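Local coordinates for protein tRNA (adenine(22)-N(1))-methyltransferase (Bacillus subtilis, PDB 6Q56) that catalyses the S-adenosyl-L-methionine-dependent methylation of N1 of adenine 22 in tRNA, at residues Ile129-Glu143 and Glu154-Tyr167. The protein carries 2 engineered substitutions. Sequence-based numbering, arbitrary orientation.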
loop_
_atom_site.group_PDB
_atom_site.type_symbol
_atom_site.label_atom_id
_atom_site.label_comp_id
_atom_site.label_asym_id
_atom_site.label_seq_id
_atom_site.Cartn_x
_atom_site.Cartn_y
_atom_site.Cartn_z
ATOM N N ILE A 129 -5.331 -2.548 4.169
ATOM C CA ILE A 129 -5.349 -2.825 2.749
ATOM C C ILE A 129 -5.604 -4.300 2.504
ATOM O O ILE A 129 -6.376 -4.658 1.630
ATOM C CB ILE A 129 -4.034 -2.411 2.077
ATOM C CG1 ILE A 129 -3.833 -0.907 2.197
ATOM C CG2 ILE A 129 -4.030 -2.806 0.620
ATOM C CD1 ILE A 129 -2.557 -0.421 1.568
ATOM N N ARG A 130 -4.952 -5.154 3.281
ATOM C CA ARG A 130 -5.123 -6.587 3.127
ATOM C C ARG A 130 -6.557 -6.997 3.444
ATOM O O ARG A 130 -7.130 -7.835 2.768
ATOM C CB ARG A 130 -4.127 -7.358 3.985
ATOM C CG ARG A 130 -2.694 -7.214 3.513
ATOM C CD ARG A 130 -1.746 -8.133 4.257
ATOM N NE ARG A 130 -0.355 -7.781 4.020
ATOM C CZ ARG A 130 0.326 -6.905 4.743
ATOM N NH1 ARG A 130 -0.249 -6.286 5.754
ATOM N NH2 ARG A 130 1.581 -6.647 4.451
ATOM N N GLU A 131 -7.136 -6.391 4.466
ATOM C CA GLU A 131 -8.502 -6.703 4.837
ATOM C C GLU A 131 -9.440 -6.307 3.708
ATOM O O GLU A 131 -10.349 -7.042 3.370
ATOM C CB GLU A 131 -8.885 -6.010 6.140
ATOM C CG GLU A 131 -8.222 -6.615 7.363
ATOM C CD GLU A 131 -8.622 -5.937 8.653
ATOM O OE1 GLU A 131 -9.244 -4.874 8.589
ATOM O OE2 GLU A 131 -8.309 -6.466 9.730
ATOM N N TRP A 132 -9.206 -5.142 3.123
ATOM C CA TRP A 132 -10.033 -4.675 2.025
ATOM C C TRP A 132 -9.858 -5.567 0.803
ATOM O O TRP A 132 -10.824 -5.943 0.169
ATOM C CB TRP A 132 -9.703 -3.234 1.664
ATOM C CG TRP A 132 -10.599 -2.705 0.627
ATOM C CD1 TRP A 132 -11.795 -2.105 0.816
ATOM C CD2 TRP A 132 -10.391 -2.755 -0.779
ATOM N NE1 TRP A 132 -12.347 -1.763 -0.383
ATOM C CE2 TRP A 132 -11.502 -2.155 -1.383
ATOM C CE3 TRP A 132 -9.371 -3.245 -1.588
ATOM C CZ2 TRP A 132 -11.620 -2.030 -2.754
ATOM C CZ3 TRP A 132 -9.492 -3.120 -2.945
ATOM C CH2 TRP A 132 -10.605 -2.518 -3.516
ATOM N N LEU A 133 -8.617 -5.899 0.485
ATOM C CA LEU A 133 -8.317 -6.746 -0.657
ATOM C C LEU A 133 -9.007 -8.097 -0.550
ATOM O O LEU A 133 -9.605 -8.578 -1.503
ATOM C CB LEU A 133 -6.814 -6.976 -0.776
ATOM C CG LEU A 133 -5.973 -5.816 -1.273
ATOM C CD1 LEU A 133 -4.518 -6.225 -1.284
ATOM C CD2 LEU A 133 -6.417 -5.368 -2.649
ATOM N N TYR A 134 -8.921 -8.703 0.619
ATOM C CA TYR A 134 -9.523 -10.004 0.844
ATOM C C TYR A 134 -11.037 -9.969 0.660
ATOM O O TYR A 134 -11.662 -10.982 0.414
ATOM C CB TYR A 134 -9.172 -10.513 2.240
ATOM C CG TYR A 134 -9.576 -11.932 2.479
ATOM C CD1 TYR A 134 -8.722 -12.972 2.183
ATOM C CD2 TYR A 134 -10.817 -12.234 2.991
ATOM C CE1 TYR A 134 -9.094 -14.279 2.396
ATOM C CE2 TYR A 134 -11.201 -13.536 3.205
ATOM C CZ TYR A 134 -10.333 -14.554 2.910
ATOM O OH TYR A 134 -10.709 -15.847 3.128
ATOM N N LYS A 135 -11.614 -8.826 0.978
ATOM C CA LYS A 135 -13.049 -8.663 0.950
ATOM C C LYS A 135 -13.557 -8.429 -0.448
ATOM O O LYS A 135 -14.640 -8.858 -0.792
ATOM C CB LYS A 135 -13.451 -7.511 1.873
ATOM C CG LYS A 135 -14.823 -6.924 1.617
ATOM C CD LYS A 135 -15.170 -5.837 2.613
ATOM C CE LYS A 135 -14.503 -4.518 2.272
ATOM N NZ LYS A 135 -15.195 -3.786 1.185
ATOM N N GLU A 136 -12.774 -7.721 -1.254
ATOM C CA GLU A 136 -13.172 -7.424 -2.624
ATOM C C GLU A 136 -12.661 -8.499 -3.571
ATOM O O GLU A 136 -12.639 -8.311 -4.788
ATOM C CB GLU A 136 -12.633 -6.057 -3.050
ATOM C CG GLU A 136 -13.124 -4.903 -2.190
ATOM C CD GLU A 136 -14.628 -4.728 -2.251
ATOM O OE1 GLU A 136 -15.281 -5.449 -3.036
ATOM O OE2 GLU A 136 -15.159 -3.871 -1.515
ATOM N N ARG A 137 -12.252 -9.630 -3.005
ATOM C CA ARG A 137 -11.662 -10.991 -3.324
ATOM C C ARG A 137 -10.259 -11.033 -4.004
ATOM O O ARG A 137 -9.744 -12.100 -4.340
ATOM C CB ARG A 137 -12.653 -11.954 -4.053
ATOM C CG ARG A 137 -13.919 -12.251 -3.264
ATOM C CD ARG A 137 -14.840 -13.190 -4.025
ATOM N NE ARG A 137 -14.206 -14.474 -4.307
ATOM C CZ ARG A 137 -14.263 -15.528 -3.501
ATOM N NH1 ARG A 137 -14.928 -15.455 -2.356
ATOM N NH2 ARG A 137 -13.655 -16.658 -3.837
ATOM N N TYR A 138 -9.680 -9.852 -4.187
ATOM C CA TYR A 138 -8.371 -9.720 -4.810
ATOM C C TYR A 138 -7.384 -10.727 -4.235
ATOM O O TYR A 138 -7.576 -11.253 -3.139
ATOM C CB TYR A 138 -7.831 -8.300 -4.622
ATOM C CG TYR A 138 -8.666 -7.236 -5.299
ATOM C CD1 TYR A 138 -8.429 -6.876 -6.619
ATOM C CD2 TYR A 138 -9.687 -6.589 -4.617
ATOM C CE1 TYR A 138 -9.188 -5.904 -7.241
ATOM C CE2 TYR A 138 -10.451 -5.615 -5.231
ATOM C CZ TYR A 138 -10.198 -5.276 -6.543
ATOM O OH TYR A 138 -10.956 -4.306 -7.159
ATOM N N ALA A 139 -6.326 -10.985 -4.992
ATOM C CA ALA A 139 -5.300 -11.912 -4.594
ATOM C C ALA A 139 -3.967 -11.179 -4.552
ATOM O O ALA A 139 -3.582 -10.520 -5.507
ATOM C CB ALA A 139 -5.233 -13.064 -5.567
ATOM N N LEU A 140 -3.264 -11.299 -3.438
ATOM C CA LEU A 140 -1.967 -10.675 -3.308
ATOM C C LEU A 140 -1.017 -11.524 -4.110
ATOM O O LEU A 140 -0.884 -12.709 -3.853
ATOM C CB LEU A 140 -1.514 -10.649 -1.852
ATOM C CG LEU A 140 -1.939 -9.463 -1.004
ATOM C CD1 LEU A 140 -1.788 -9.804 0.468
ATOM C CD2 LEU A 140 -1.123 -8.241 -1.367
ATOM N N ILE A 141 -0.350 -10.932 -5.082
ATOM C CA ILE A 141 0.576 -11.698 -5.887
ATOM C C ILE A 141 2.011 -11.489 -5.446
ATOM O O ILE A 141 2.885 -12.253 -5.814
ATOM C CB ILE A 141 0.411 -11.415 -7.383
ATOM C CG1 ILE A 141 0.644 -9.941 -7.689
ATOM C CG2 ILE A 141 -0.975 -11.834 -7.825
ATOM C CD1 ILE A 141 0.539 -9.625 -9.159
ATOM N N ASP A 142 2.248 -10.461 -4.645
ATOM C CA ASP A 142 3.585 -10.204 -4.128
ATOM C C ASP A 142 3.589 -9.075 -3.124
ATOM O O ASP A 142 2.721 -8.216 -3.121
ATOM C CB ASP A 142 4.589 -9.909 -5.240
ATOM C CG ASP A 142 6.035 -10.116 -4.792
ATOM O OD1 ASP A 142 6.258 -10.664 -3.701
ATOM O OD2 ASP A 142 6.951 -9.734 -5.531
ATOM N N GLU A 143 4.600 -9.105 -2.274
ATOM C CA GLU A 143 4.803 -8.112 -1.247
ATOM C C GLU A 143 6.283 -7.916 -1.057
ATOM O O GLU A 143 7.058 -8.849 -1.188
ATOM C CB GLU A 143 4.270 -8.590 0.093
ATOM C CG GLU A 143 2.775 -8.727 0.224
ATOM C CD GLU A 143 2.388 -9.215 1.603
ATOM O OE1 GLU A 143 2.980 -10.198 2.075
ATOM O OE2 GLU A 143 1.501 -8.610 2.212
ATOM N N GLU A 154 6.349 -0.734 3.071
ATOM C CA GLU A 154 5.811 -1.932 2.476
ATOM C C GLU A 154 5.155 -1.618 1.150
ATOM O O GLU A 154 4.663 -0.521 0.937
ATOM C CB GLU A 154 4.777 -2.550 3.399
ATOM C CG GLU A 154 5.349 -3.190 4.639
ATOM C CD GLU A 154 4.350 -3.226 5.766
ATOM O OE1 GLU A 154 3.581 -2.264 5.895
ATOM O OE2 GLU A 154 4.340 -4.208 6.519
ATOM N N VAL A 155 5.147 -2.601 0.266
ATOM C CA VAL A 155 4.534 -2.462 -1.039
ATOM C C VAL A 155 3.739 -3.725 -1.312
ATOM O O VAL A 155 4.279 -4.821 -1.322
ATOM C CB VAL A 155 5.573 -2.242 -2.146
ATOM C CG1 VAL A 155 4.905 -2.229 -3.507
ATOM C CG2 VAL A 155 6.316 -0.945 -1.918
ATOM N N LEU A 156 2.442 -3.557 -1.519
ATOM C CA LEU A 156 1.557 -4.676 -1.772
ATOM C C LEU A 156 1.102 -4.683 -3.216
ATOM O O LEU A 156 0.738 -3.659 -3.767
ATOM C CB LEU A 156 0.345 -4.614 -0.847
ATOM C CG LEU A 156 0.586 -4.980 0.614
ATOM C CD1 LEU A 156 1.642 -4.093 1.245
ATOM C CD2 LEU A 156 -0.708 -4.908 1.391
ATOM N N VAL A 157 1.124 -5.856 -3.822
ATOM C CA VAL A 157 0.715 -6.007 -5.199
ATOM C C VAL A 157 -0.413 -7.002 -5.265
ATOM O O VAL A 157 -0.299 -8.108 -4.767
ATOM C CB VAL A 157 1.862 -6.504 -6.074
ATOM C CG1 VAL A 157 1.390 -6.689 -7.500
ATOM C CG2 VAL A 157 3.035 -5.550 -5.988
ATOM N N ALA A 158 -1.508 -6.592 -5.879
ATOM C CA ALA A 158 -2.661 -7.451 -5.988
ATOM C C ALA A 158 -3.325 -7.378 -7.349
ATOM O O ALA A 158 -3.258 -6.378 -8.040
ATOM C CB ALA A 158 -3.661 -7.107 -4.906
ATOM N N GLU A 159 -3.974 -8.478 -7.702
ATOM C CA GLU A 159 -4.704 -8.624 -8.953
ATOM C C GLU A 159 -5.886 -9.546 -8.691
ATOM O O GLU A 159 -5.918 -10.229 -7.677
ATOM C CB GLU A 159 -3.814 -9.236 -10.028
ATOM C CG GLU A 159 -2.896 -8.252 -10.720
ATOM C CD GLU A 159 -1.939 -8.917 -11.684
ATOM O OE1 GLU A 159 -2.026 -10.137 -11.877
ATOM O OE2 GLU A 159 -1.097 -8.207 -12.251
ATOM N N ALA A 160 -6.858 -9.579 -9.589
ATOM C CA ALA A 160 -7.982 -10.464 -9.380
ATOM C C ALA A 160 -7.435 -11.878 -9.323
ATOM O O ALA A 160 -6.554 -12.236 -10.089
ATOM C CB ALA A 160 -9.002 -10.332 -10.493
ATOM N N GLY A 161 -7.958 -12.669 -8.402
ATOM C CA GLY A 161 -7.528 -14.036 -8.234
ATOM C C GLY A 161 -8.127 -14.660 -6.993
ATOM O O GLY A 161 -9.122 -14.183 -6.468
ATOM N N ASP A 162 -7.506 -15.738 -6.537
ATOM C CA ASP A 162 -7.949 -16.466 -5.362
ATOM C C ASP A 162 -7.328 -15.854 -4.123
ATOM O O ASP A 162 -6.155 -16.041 -3.854
ATOM C CB ASP A 162 -7.550 -17.934 -5.495
ATOM C CG ASP A 162 -7.855 -18.747 -4.260
ATOM O OD1 ASP A 162 -8.467 -18.238 -3.310
ATOM O OD2 ASP A 162 -7.469 -19.923 -4.246
ATOM N N ARG A 163 -8.145 -15.131 -3.375
ATOM C CA ARG A 163 -7.713 -14.441 -2.159
ATOM C C ARG A 163 -7.026 -15.278 -1.077
ATOM O O ARG A 163 -6.207 -14.759 -0.331
ATOM C CB ARG A 163 -8.897 -13.719 -1.525
ATOM C CG ARG A 163 -10.023 -14.633 -1.093
ATOM C CD ARG A 163 -11.154 -13.829 -0.502
ATOM N NE ARG A 163 -12.206 -14.654 0.060
ATOM C CZ ARG A 163 -13.269 -14.160 0.676
ATOM N NH1 ARG A 163 -13.399 -12.859 0.811
ATOM N NH2 ARG A 163 -14.194 -14.962 1.163
ATOM N N ASP A 164 -7.364 -16.556 -0.984
ATOM C CA ASP A 164 -6.783 -17.433 0.025
ATOM C C ASP A 164 -5.410 -17.963 -0.357
ATOM O O ASP A 164 -4.607 -18.293 0.499
ATOM C CB ASP A 164 -7.707 -18.622 0.276
ATOM C CG ASP A 164 -8.929 -18.257 1.093
ATOM O OD1 ASP A 164 -8.830 -17.366 1.952
ATOM O OD2 ASP A 164 -9.986 -18.875 0.878
ATOM N N ALA A 165 -5.157 -18.060 -1.652
ATOM C CA ALA A 165 -3.896 -18.596 -2.151
ATOM C C ALA A 165 -2.657 -18.084 -1.431
ATOM O O ALA A 165 -1.861 -18.860 -0.927
ATOM C CB ALA A 165 -3.769 -18.335 -3.639
ATOM N N ALA A 166 -2.495 -16.772 -1.406
ATOM C CA ALA A 166 -1.334 -16.154 -0.778
ATOM C C ALA A 166 -1.246 -16.449 0.711
ATOM O O ALA A 166 -0.175 -16.379 1.298
ATOM C CB ALA A 166 -1.345 -14.654 -1.013
ATOM N N TYR A 167 -2.377 -16.781 1.316
ATOM C CA TYR A 167 -2.424 -17.064 2.741
ATOM C C TYR A 167 -2.292 -18.531 3.095
ATOM O O TYR A 167 -2.444 -18.907 4.242
ATOM C CB TYR A 167 -3.700 -16.499 3.334
ATOM C CG TYR A 167 -3.731 -15.004 3.295
ATOM C CD1 TYR A 167 -3.080 -14.264 4.251
ATOM C CD2 TYR A 167 -4.394 -14.336 2.295
ATOM C CE1 TYR A 167 -3.097 -12.893 4.222
ATOM C CE2 TYR A 167 -4.420 -12.966 2.254
ATOM C CZ TYR A 167 -3.765 -12.251 3.221
ATOM O OH TYR A 167 -3.782 -10.892 3.191
HETATM O O HOH W 1 2.192 -5.364 7.156
HETATM O O HOH W 2 -5.422 -9.602 1.421
HETATM O O HOH W 3 -16.168 -10.962 1.012
HETATM O O HOH W 4 -6.549 -11.301 -0.627
#
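Arg163 reaches back from the loop after strand 154-159 and lies across the ring of Tyr134. Arg163 CB rests 3.2 Å from Tyr138 O and close to Arg137 O. A chi1 of 62° tucks Arg163 CG against the ring, 3.6 Å from Tyr134 CE1, and the chain runs on extended over it. CD stands above the ring centre in a CH-pi contact, 3.5 Å from the centroid. NE passes over Tyr134 CZ, Arg163 CZ lies 3.3 Å from Tyr134 CE2, and the guanidinium stacks flat on the ring, planes 9° apart. Arg163 NH1 donates a short 2.6 Å bond to Tyr134 O. Over the other face comes Arg137 NH1, 3.6 Å from Arg163 NH2, the guanidinium planes tilted 37°, a close like-charge pair. Tyr134 OH donates to Asp164 OD1 at 2.7 Å, on the syn side. A leucine in place of Tyr134 would probably leave Asp164 without this donor and the Arg163 guanidinium without its stacking surface. Before the loop, strand 154-159 pairs antiparallel with 139-143, with a classic beta bulge where Ile141 and Asp142 face Val157. This hairpin edges the Rossmann-like methyltransferase sheet, 151-159 beside 117-122 and 139-148 outermost, while helix 172-178 packs against Tyr134.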